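Modulator protein RSBR (Bacillus subtilis, PDB 2BNL) acts in the stressosome as a co-antagonist that stimulates RsbT kinase activity toward RsbS in vitro and regulates sigma-B in the general stress response. Local coordinates at residues D24-L29 with N44-Y49; T86-F91 with E126-Y131. All blocks are in the same frame, centred on the assembly; numbering follows the deposited sequence.

Contact 1. Residues D24-L29 with N44-Y49; sequences DTLKEL and NISKEY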
ATOM      1  N   ASP A  24     -19.025   4.498   2.872  1.00 32.21           N
ATOM      2  CA  ASP A  24     -19.366   3.513   3.896  1.00 33.26           C
ATOM      3  C   ASP A  24     -18.183   2.836   4.483  1.00 32.03           C
ATOM      4  O   ASP A  24     -18.158   2.546   5.675  1.00 29.95           O
ATOM      5  CB  ASP A  24     -20.359   2.453   3.362  1.00 34.03           C
ATOM      6  CG  ASP A  24     -21.737   3.035   3.060  1.00 36.75           C
ATOM      7  OD1 ASP A  24     -22.082   4.199   3.466  1.00 42.91           O
ATOM      8  OD2 ASP A  24     -22.464   2.350   2.323  1.00 42.24           O
ATOM      9  N   THR A  25     -17.163   2.563   3.677  1.00 30.92           N
ATOM     10  CA  THR A  25     -15.902   1.975   4.194  1.00 30.90           C
ATOM     11  C   THR A  25     -15.242   2.928   5.166  1.00 30.57           C
ATOM     12  O   THR A  25     -14.869   2.507   6.228  1.00 29.26           O
ATOM     13  CB  THR A  25     -14.983   1.677   2.991  1.00 32.72           C
ATOM     14  OG1 THR A  25     -15.637   0.759   2.131  1.00 35.35           O
ATOM     15  CG2 THR A  25     -13.625   1.166   3.403  1.00 33.19           C
ATOM     16  N   LEU A  26     -15.152   4.236   4.828  1.00 31.64           N
ATOM     17  CA  LEU A  26     -14.565   5.235   5.715  1.00 31.63           C
ATOM     18  C   LEU A  26     -15.298   5.316   7.017  1.00 32.90           C
ATOM     19  O   LEU A  26     -14.706   5.336   8.077  1.00 32.75           O
ATOM     20  CB  LEU A  26     -14.521   6.620   5.065  1.00 31.13           C
ATOM     21  CG  LEU A  26     -13.547   6.753   3.899  1.00 34.94           C
ATOM     22  CD1 LEU A  26     -13.757   7.988   3.173  1.00 32.98           C
ATOM     23  CD2 LEU A  26     -12.037   6.697   4.345  1.00 35.80           C
ATOM     24  N   LYS A  27     -16.605   5.317   6.925  1.00 31.87           N
ATOM     25  CA  LYS A  27     -17.412   5.412   8.094  1.00 33.15           C
ATOM     26  C   LYS A  27     -17.204   4.219   9.006  1.00 32.63           C
ATOM     27  O   LYS A  27     -17.052   4.357  10.217  1.00 31.04           O
ATOM     28  CB  LYS A  27     -18.853   5.562   7.667  1.00 32.50           C
ATOM     29  CG  LYS A  27     -19.178   6.943   7.100  1.00 32.77           C
ATOM     30  CD  LYS A  27     -20.630   6.969   6.511  1.00 36.27           C
ATOM     31  CE  LYS A  27     -21.606   6.583   7.522  1.00 43.64           C
ATOM     32  NZ  LYS A  27     -23.029   6.946   7.174  1.00 47.09           N
ATOM     33  N   GLU A  28     -17.188   3.028   8.412  1.00 31.99           N
ATOM     34  CA  GLU A  28     -16.960   1.770   9.170  1.00 32.78           C
ATOM     35  C   GLU A  28     -15.637   1.828   9.876  1.00 31.26           C
ATOM     36  O   GLU A  28     -15.514   1.503  11.038  1.00 29.26           O
ATOM     37  CB  GLU A  28     -17.005   0.579   8.186  1.00 33.33           C
ATOM     38  CG  GLU A  28     -16.798  -0.762   8.760  1.00 37.57           C
ATOM     39  CD  GLU A  28     -16.688  -1.875   7.669  1.00 48.54           C
ATOM     40  OE1 GLU A  28     -17.235  -1.738   6.515  1.00 53.43           O
ATOM     41  OE2 GLU A  28     -15.961  -2.838   7.947  1.00 51.31           O
ATOM     42  N   LEU A  29     -14.628   2.273   9.164  1.00 31.39           N
ATOM     43  CA  LEU A  29     -13.328   2.362   9.761  1.00 32.60           C
ATOM     44  C   LEU A  29     -13.233   3.412  10.844  1.00 31.38           C
ATOM     45  O   LEU A  29     -12.502   3.193  11.869  1.00 30.70           O
ATOM     46  CB  LEU A  29     -12.246   2.586   8.692  1.00 31.97           C
ATOM     47  CG  LEU A  29     -11.996   1.452   7.731  1.00 36.78           C
ATOM     48  CD1 LEU A  29     -11.114   1.954   6.559  1.00 40.30           C
ATOM     49  CD2 LEU A  29     -11.371   0.313   8.441  1.00 41.23           C
ATOM     50  N   ASN A  44     -16.844  13.560   0.883  1.00 30.39           N
ATOM     51  CA  ASN A  44     -15.989  14.482   0.183  1.00 31.56           C
ATOM     52  C   ASN A  44     -14.604  13.883  -0.071  1.00 31.11           C
ATOM     53  O   ASN A  44     -13.993  14.126  -1.081  1.00 29.33           O
ATOM     54  CB  ASN A  44     -15.875  15.802   0.930  1.00 31.10           C
ATOM     55  CG  ASN A  44     -17.073  16.679   0.795  1.00 33.57           C
ATOM     56  OD1 ASN A  44     -18.084  16.343   0.199  1.00 34.18           O
ATOM     57  ND2 ASN A  44     -17.000  17.797   1.456  1.00 30.98           N
ATOM     58  N   ILE A  45     -14.108  13.137   0.888  1.00 31.70           N
ATOM     59  CA  ILE A  45     -12.898  12.328   0.657  1.00 34.29           C
ATOM     60  C   ILE A  45     -13.024  11.287  -0.453  1.00 34.04           C
ATOM     61  O   ILE A  45     -12.143  11.219  -1.318  1.00 32.77           O
ATOM     62  CB  ILE A  45     -12.430  11.593   1.956  1.00 35.41           C
ATOM     63  CG1 ILE A  45     -11.958  12.608   2.984  1.00 37.11           C
ATOM     64  CG2 ILE A  45     -11.361  10.572   1.607  1.00 36.71           C
ATOM     65  CD1 ILE A  45     -11.930  12.080   4.350  1.00 38.38           C
ATOM     66  N   SER A  46     -14.121  10.525  -0.457  1.00 33.14           N
ATOM     67  CA  SER A  46     -14.371   9.555  -1.508  1.00 32.14           C
ATOM     68  C   SER A  46     -14.489  10.225  -2.841  1.00 31.84           C
ATOM     69  O   SER A  46     -14.013   9.670  -3.811  1.00 29.44           O
ATOM     70  CB  SER A  46     -15.606   8.753  -1.197  1.00 33.60           C
ATOM     71  OG  SER A  46     -15.412   8.313   0.144  1.00 35.29           O
ATOM     72  N   LYS A  47     -15.171  11.367  -2.890  1.00 30.38           N
ATOM     73  CA  LYS A  47     -15.343  12.091  -4.139  1.00 31.51           C
ATOM     74  C   LYS A  47     -14.001  12.650  -4.654  1.00 30.53           C
ATOM     75  O   LYS A  47     -13.765  12.585  -5.859  1.00 33.03           O
ATOM     76  CB  LYS A  47     -16.471  13.178  -4.021  1.00 31.72           C
ATOM     77  CG  LYS A  47     -16.548  14.106  -5.241  1.00 36.14           C
ATOM     78  CD  LYS A  47     -16.875  13.394  -6.513  1.00 39.91           C
ATOM     79  CE  LYS A  47     -17.252  14.430  -7.734  1.00 42.44           C
ATOM     80  NZ  LYS A  47     -16.877  13.834  -9.032  1.00 44.05           N
ATOM     81  N   GLU A  48     -13.199  13.197  -3.784  1.00 31.76           N
ATOM     82  CA  GLU A  48     -11.858  13.756  -4.149  1.00 33.53           C
ATOM     83  C   GLU A  48     -11.025  12.602  -4.661  1.00 32.67           C
ATOM     84  O   GLU A  48     -10.249  12.733  -5.588  1.00 31.31           O
ATOM     85  CB  GLU A  48     -11.094  14.281  -2.951  1.00 36.39           C
ATOM     86  CG  GLU A  48     -11.039  15.785  -2.683  1.00 46.37           C
ATOM     87  CD  GLU A  48     -10.114  16.167  -1.480  1.00 48.97           C
ATOM     88  OE1 GLU A  48      -9.049  16.812  -1.768  1.00 47.20           O
ATOM     89  OE2 GLU A  48     -10.465  15.849  -0.258  1.00 55.37           O
ATOM     90  N   TYR A  49     -11.111  11.460  -4.010  1.00 28.46           N
ATOM     91  CA  TYR A  49     -10.351  10.235  -4.515  1.00 30.01           C
ATOM     92  C   TYR A  49     -10.789   9.717  -5.866  1.00 31.26           C
ATOM     93  O   TYR A  49      -9.966   9.464  -6.757  1.00 28.49           O
ATOM     94  CB  TYR A  49     -10.518   9.125  -3.526  1.00 31.27           C
ATOM     95  CG  TYR A  49      -9.682   7.932  -3.771  1.00 30.49           C
ATOM     96  CD1 TYR A  49      -8.294   7.985  -3.655  1.00 30.16           C
ATOM     97  CD2 TYR A  49     -10.248   6.734  -4.074  1.00 30.12           C
ATOM     98  CE1 TYR A  49      -7.491   6.856  -3.822  1.00 28.54           C
ATOM     99  CE2 TYR A  49      -9.423   5.579  -4.265  1.00 32.08           C
ATOM    100  CZ  TYR A  49      -8.051   5.666  -4.124  1.00 30.98           C
ATOM    101  OH  TYR A  49      -7.309   4.518  -4.246  1.00 30.69           O
TER
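L26 carries one side of this contact, and I45 and S46 carry the other. A single methyl, L26 CD1, does the touching. It meets the side of 44-49 that faces helix 15-30, where the side chains of I45 and S46 diverge. L26 CD1 lies 3.9 Å from I45 CG2 and 4.0 Å from I45 CB. The ethyl arm of I45 is the branch not used; CG2 is placed for the contact because it stands anti to the backbone N of I45. The same methyl, L26 CD1, lies 3.5 Å from S46 OG. That is van der Waals packing of a methyl against an oxygen.

The hydroxyl has its polar needs met within its own helix. With chi1 at -50°, S46 OG folds back beside its own N, and it hydrogen-bonds to the carbonyl O of Y42 one turn earlier. A weak hydrogen bond to T23 OG1 adds a link to helix 15-30. The buried hydroxyl therefore has a polar partner while its flank lies against the leucine methyl.

The two segments belong to helices 15-30 and 39-54 of the N-terminal domain of RsbR, an all-helical globin-type fold described as a nonheme globin. The backbones are closest at L26 and S46, whose CA atoms are 8.4 Å apart, and small S46 sits at that point. L26 also packs on helix 81-100, where both of its methyls come close to the ring of F91. One leucine therefore packs against two neighbouring helices.

Charged side chains lie round the contact. E48 pairs with R73 of helix 64-76, and E28 pairs with R94 of helix 81-100.

Contact 2. Residues T86-F91 with E126-Y131; sequences TALAEF and EIFNQY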
ATOM      1  N   THR A  86      -5.021   1.892   5.425  1.00 29.52           N
ATOM      2  CA  THR A  86      -6.025   0.849   5.570  1.00 29.38           C
ATOM      3  C   THR A  86      -7.232   1.102   4.700  1.00 29.60           C
ATOM      4  O   THR A  86      -7.694   0.179   4.057  1.00 29.28           O
ATOM      5  CB  THR A  86      -6.408   0.684   7.078  1.00 29.48           C
ATOM      6  OG1 THR A  86      -5.198   0.533   7.844  1.00 28.64           O
ATOM      7  CG2 THR A  86      -7.448  -0.481   7.327  1.00 31.93           C
ATOM      8  N   ALA A  87      -7.747   2.343   4.683  1.00 29.91           N
ATOM      9  CA  ALA A  87      -8.839   2.739   3.861  1.00 30.65           C
ATOM     10  C   ALA A  87      -8.639   2.538   2.393  1.00 31.39           C
ATOM     11  O   ALA A  87      -9.463   1.963   1.668  1.00 31.63           O
ATOM     12  CB  ALA A  87      -9.209   4.214   4.106  1.00 31.62           C
ATOM     13  N   LEU A  88      -7.538   3.055   1.907  1.00 32.20           N
ATOM     14  CA  LEU A  88      -7.240   2.868   0.484  1.00 31.96           C
ATOM     15  C   LEU A  88      -7.155   1.374   0.073  1.00 31.73           C
ATOM     16  O   LEU A  88      -7.596   1.036  -1.059  1.00 32.50           O
ATOM     17  CB  LEU A  88      -5.987   3.634   0.101  1.00 32.67           C
ATOM     18  CG  LEU A  88      -6.054   5.123   0.273  1.00 34.14           C
ATOM     19  CD1 LEU A  88      -4.973   5.892  -0.527  1.00 35.86           C
ATOM     20  CD2 LEU A  88      -7.419   5.674  -0.185  1.00 32.59           C
ATOM     21  N   ALA A  89      -6.507   0.560   0.893  1.00 31.39           N
ATOM     22  CA  ALA A  89      -6.438  -0.954   0.696  1.00 33.22           C
ATOM     23  C   ALA A  89      -7.854  -1.560   0.576  1.00 34.15           C
ATOM     24  O   ALA A  89      -8.181  -2.299  -0.356  1.00 34.66           O
ATOM     25  CB  ALA A  89      -5.629  -1.606   1.786  1.00 31.82           C
ATOM     26  N   GLU A  90      -8.739  -1.165   1.500  1.00 35.45           N
ATOM     27  CA  GLU A  90     -10.114  -1.609   1.449  1.00 35.22           C
ATOM     28  C   GLU A  90     -10.892  -1.065   0.251  1.00 34.73           C
ATOM     29  O   GLU A  90     -11.751  -1.781  -0.249  1.00 34.15           O
ATOM     30  CB  GLU A  90     -10.894  -1.196   2.770  1.00 36.98           C
ATOM     31  CG  GLU A  90     -10.851  -2.061   3.856  1.00 45.20           C
ATOM     32  CD  GLU A  90     -11.122  -3.542   3.455  1.00 49.83           C
ATOM     33  OE1 GLU A  90     -12.258  -3.910   3.079  1.00 46.19           O
ATOM     34  OE2 GLU A  90     -10.121  -4.302   3.477  1.00 57.28           O
ATOM     35  N   PHE A  91     -10.614   0.182  -0.229  1.00 32.30           N
ATOM     36  CA  PHE A  91     -11.277   0.743  -1.364  1.00 30.46           C
ATOM     37  C   PHE A  91     -11.103  -0.197  -2.590  1.00 30.67           C
ATOM     38  O   PHE A  91     -12.103  -0.529  -3.204  1.00 31.48           O
ATOM     39  CB  PHE A  91     -10.726   2.111  -1.730  1.00 29.32           C
ATOM     40  CG  PHE A  91     -11.226   3.255  -0.888  1.00 27.11           C
ATOM     41  CD1 PHE A  91     -11.953   3.044   0.337  1.00 29.22           C
ATOM     42  CD2 PHE A  91     -10.930   4.499  -1.229  1.00 35.71           C
ATOM     43  CE1 PHE A  91     -12.346   4.076   1.098  1.00 31.86           C
ATOM     44  CE2 PHE A  91     -11.352   5.563  -0.482  1.00 35.54           C
ATOM     45  CZ  PHE A  91     -12.064   5.341   0.680  1.00 32.27           C
ATOM     46  N   GLU A 126       1.626   7.430  -4.249  1.00 27.95           N
ATOM     47  CA  GLU A 126       1.853   8.868  -4.407  1.00 29.93           C
ATOM     48  C   GLU A 126       1.037   9.596  -3.322  1.00 26.73           C
ATOM     49  O   GLU A 126       1.445  10.601  -2.778  1.00 28.77           O
ATOM     50  CB  GLU A 126       1.354   9.294  -5.764  1.00 30.20           C
ATOM     51  CG  GLU A 126       1.796  10.678  -6.154  1.00 36.58           C
ATOM     52  CD  GLU A 126       3.324  10.828  -6.128  1.00 42.71           C
ATOM     53  OE1 GLU A 126       3.954   9.860  -6.569  1.00 40.09           O
ATOM     54  OE2 GLU A 126       3.835  11.832  -5.547  1.00 49.26           O
ATOM     55  N   ILE A 127      -0.168   9.157  -3.091  1.00 28.78           N
ATOM     56  CA  ILE A 127      -0.879   9.676  -1.937  1.00 28.54           C
ATOM     57  C   ILE A 127      -0.115   9.500  -0.607  1.00 29.69           C
ATOM     58  O   ILE A 127      -0.036  10.454   0.241  1.00 29.73           O
ATOM     59  CB  ILE A 127      -2.365   9.144  -1.856  1.00 28.46           C
ATOM     60  CG1 ILE A 127      -3.219   9.599  -3.026  1.00 29.39           C
ATOM     61  CG2 ILE A 127      -3.010   9.501  -0.476  1.00 29.87           C
ATOM     62  CD1 ILE A 127      -4.524   8.860  -3.165  1.00 31.79           C
ATOM     63  N   PHE A 128       0.381   8.301  -0.358  1.00 28.89           N
ATOM     64  CA  PHE A 128       1.114   8.056   0.879  1.00 28.04           C
ATOM     65  C   PHE A 128       2.317   9.057   0.923  1.00 28.09           C
ATOM     66  O   PHE A 128       2.642   9.635   1.957  1.00 26.27           O
ATOM     67  CB  PHE A 128       1.617   6.607   0.986  1.00 28.16           C
ATOM     68  CG  PHE A 128       0.568   5.563   0.939  1.00 29.81           C
ATOM     69  CD1 PHE A 128      -0.711   5.816   1.380  1.00 33.60           C
ATOM     70  CD2 PHE A 128       0.861   4.324   0.530  1.00 33.78           C
ATOM     71  CE1 PHE A 128      -1.682   4.833   1.326  1.00 34.78           C
ATOM     72  CE2 PHE A 128      -0.083   3.302   0.531  1.00 34.90           C
ATOM     73  CZ  PHE A 128      -1.395   3.613   0.900  1.00 33.39           C
ATOM     74  N   ASN A 129       3.022   9.175  -0.225  1.00 28.25           N
ATOM     75  CA  ASN A 129       4.191  10.075  -0.277  1.00 29.13           C
ATOM     76  C   ASN A 129       3.836  11.497   0.129  1.00 27.82           C
ATOM     77  O   ASN A 129       4.529  12.127   0.878  1.00 27.84           O
ATOM     78  CB  ASN A 129       4.787  10.006  -1.676  1.00 29.47           C
ATOM     79  CG  ASN A 129       6.185  10.595  -1.764  1.00 32.43           C
ATOM     80  OD1 ASN A 129       7.087  10.246  -1.014  1.00 27.65           O
ATOM     81  ND2 ASN A 129       6.363  11.525  -2.691  1.00 31.94           N
ATOM     82  N   GLN A 130       2.711  11.998  -0.385  1.00 28.06           N
ATOM     83  CA  GLN A 130       2.300  13.439  -0.145  1.00 29.14           C
ATOM     84  C   GLN A 130       1.798  13.610   1.266  1.00 29.05           C
ATOM     85  O   GLN A 130       2.036  14.603   1.889  1.00 29.62           O
ATOM     86  CB  GLN A 130       1.234  13.836  -1.159  1.00 29.30           C
ATOM     87  CG  GLN A 130       1.829  14.104  -2.522  1.00 30.22           C
ATOM     88  CD  GLN A 130       2.913  15.224  -2.534  1.00 33.17           C
ATOM     89  OE1 GLN A 130       2.750  16.290  -1.979  1.00 37.57           O
ATOM     90  NE2 GLN A 130       3.917  14.987  -3.260  1.00 35.66           N
ATOM     91  N   TYR A 131       1.245  12.543   1.803  1.00 30.97           N
ATOM     92  CA  TYR A 131       0.854  12.521   3.213  1.00 28.82           C
ATOM     93  C   TYR A 131       2.087  12.775   4.118  1.00 30.02           C
ATOM     94  O   TYR A 131       2.112  13.663   5.043  1.00 30.27           O
ATOM     95  CB  TYR A 131       0.209  11.171   3.544  1.00 30.85           C
ATOM     96  CG  TYR A 131      -0.284  11.129   4.945  1.00 29.52           C
ATOM     97  CD1 TYR A 131      -1.641  11.394   5.229  1.00 29.75           C
ATOM     98  CD2 TYR A 131       0.571  10.951   5.980  1.00 31.31           C
ATOM     99  CE1 TYR A 131      -2.112  11.373   6.575  1.00 27.86           C
ATOM    100  CE2 TYR A 131       0.105  10.931   7.328  1.00 30.04           C
ATOM    101  CZ  TYR A 131      -1.237  11.132   7.585  1.00 30.19           C
ATOM    102  OH  TYR A 131      -1.641  11.214   8.916  1.00 26.02           O
TER
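L88 points its CD1 methyl at the side chains of I127 and F128. It is the one residue of 86-91 that carries the contact. L88 CD1 is 4.0 Å from I127 CD1 and 4.1 Å from I127 CG2, so both arms of the isoleucine take part. The same methyl, L88 CD1, is 3.9 Å from F128 CE1. All of these contacts are apolar.

The CB of F128 does not aim straight at 86-91. With CG beside the backbone N (chi1 -59°), the ring swings across and brings CE1 to L88. The side chains of L88 and F128 then approach from opposite directions. I127 starts out facing the other segment and meets L88 at a slant.

The segments lie on helices 81-100 and 109-135, the last two helices of this globin-type domain. Between the two segments the closest CA atoms, those of L88 and I127, are 9.6 Å apart. The backbones stay well apart here, and long side chains bridge the distance. Helix 39-54 also reaches in, through Y49. L88 packs on the Y49 ring, mainly with its second methyl, CD2. I127 packs on Y49 too, and on I67 of helix 64-76. L88 and I127 thus share an aromatic neighbour as well as touching each other.

F128 faces a further boundary. Its ring meets F128 of the second subunit, with the planes at about 40°, and it also packs on M81 of that subunit. On the same helix, E126 forms a salt bridge with K82 of the second subunit. N129 OD1 accepts a hydrogen bond from the backbone N of that K82.

Overall arrangement
Both contacts are buried and lie inside the chain, with centres about 12 Å apart. They share no helix: contact 1 joins helices 15-30 and 39-54, contact 2 joins helices 81-100 and 109-135. The four segments still touch. Y49 of contact 1 meets F91 of contact 2 edge-to-face. L29 packs on A87, and T25 packs on E90. Both contacts rest on one leucine of the first segment, but their chemistry differs. Contact 1 includes a serine hydroxyl, and the second subunit does not touch its segments. Contact 2 is wholly apolar between its segments and borders the dimer interface.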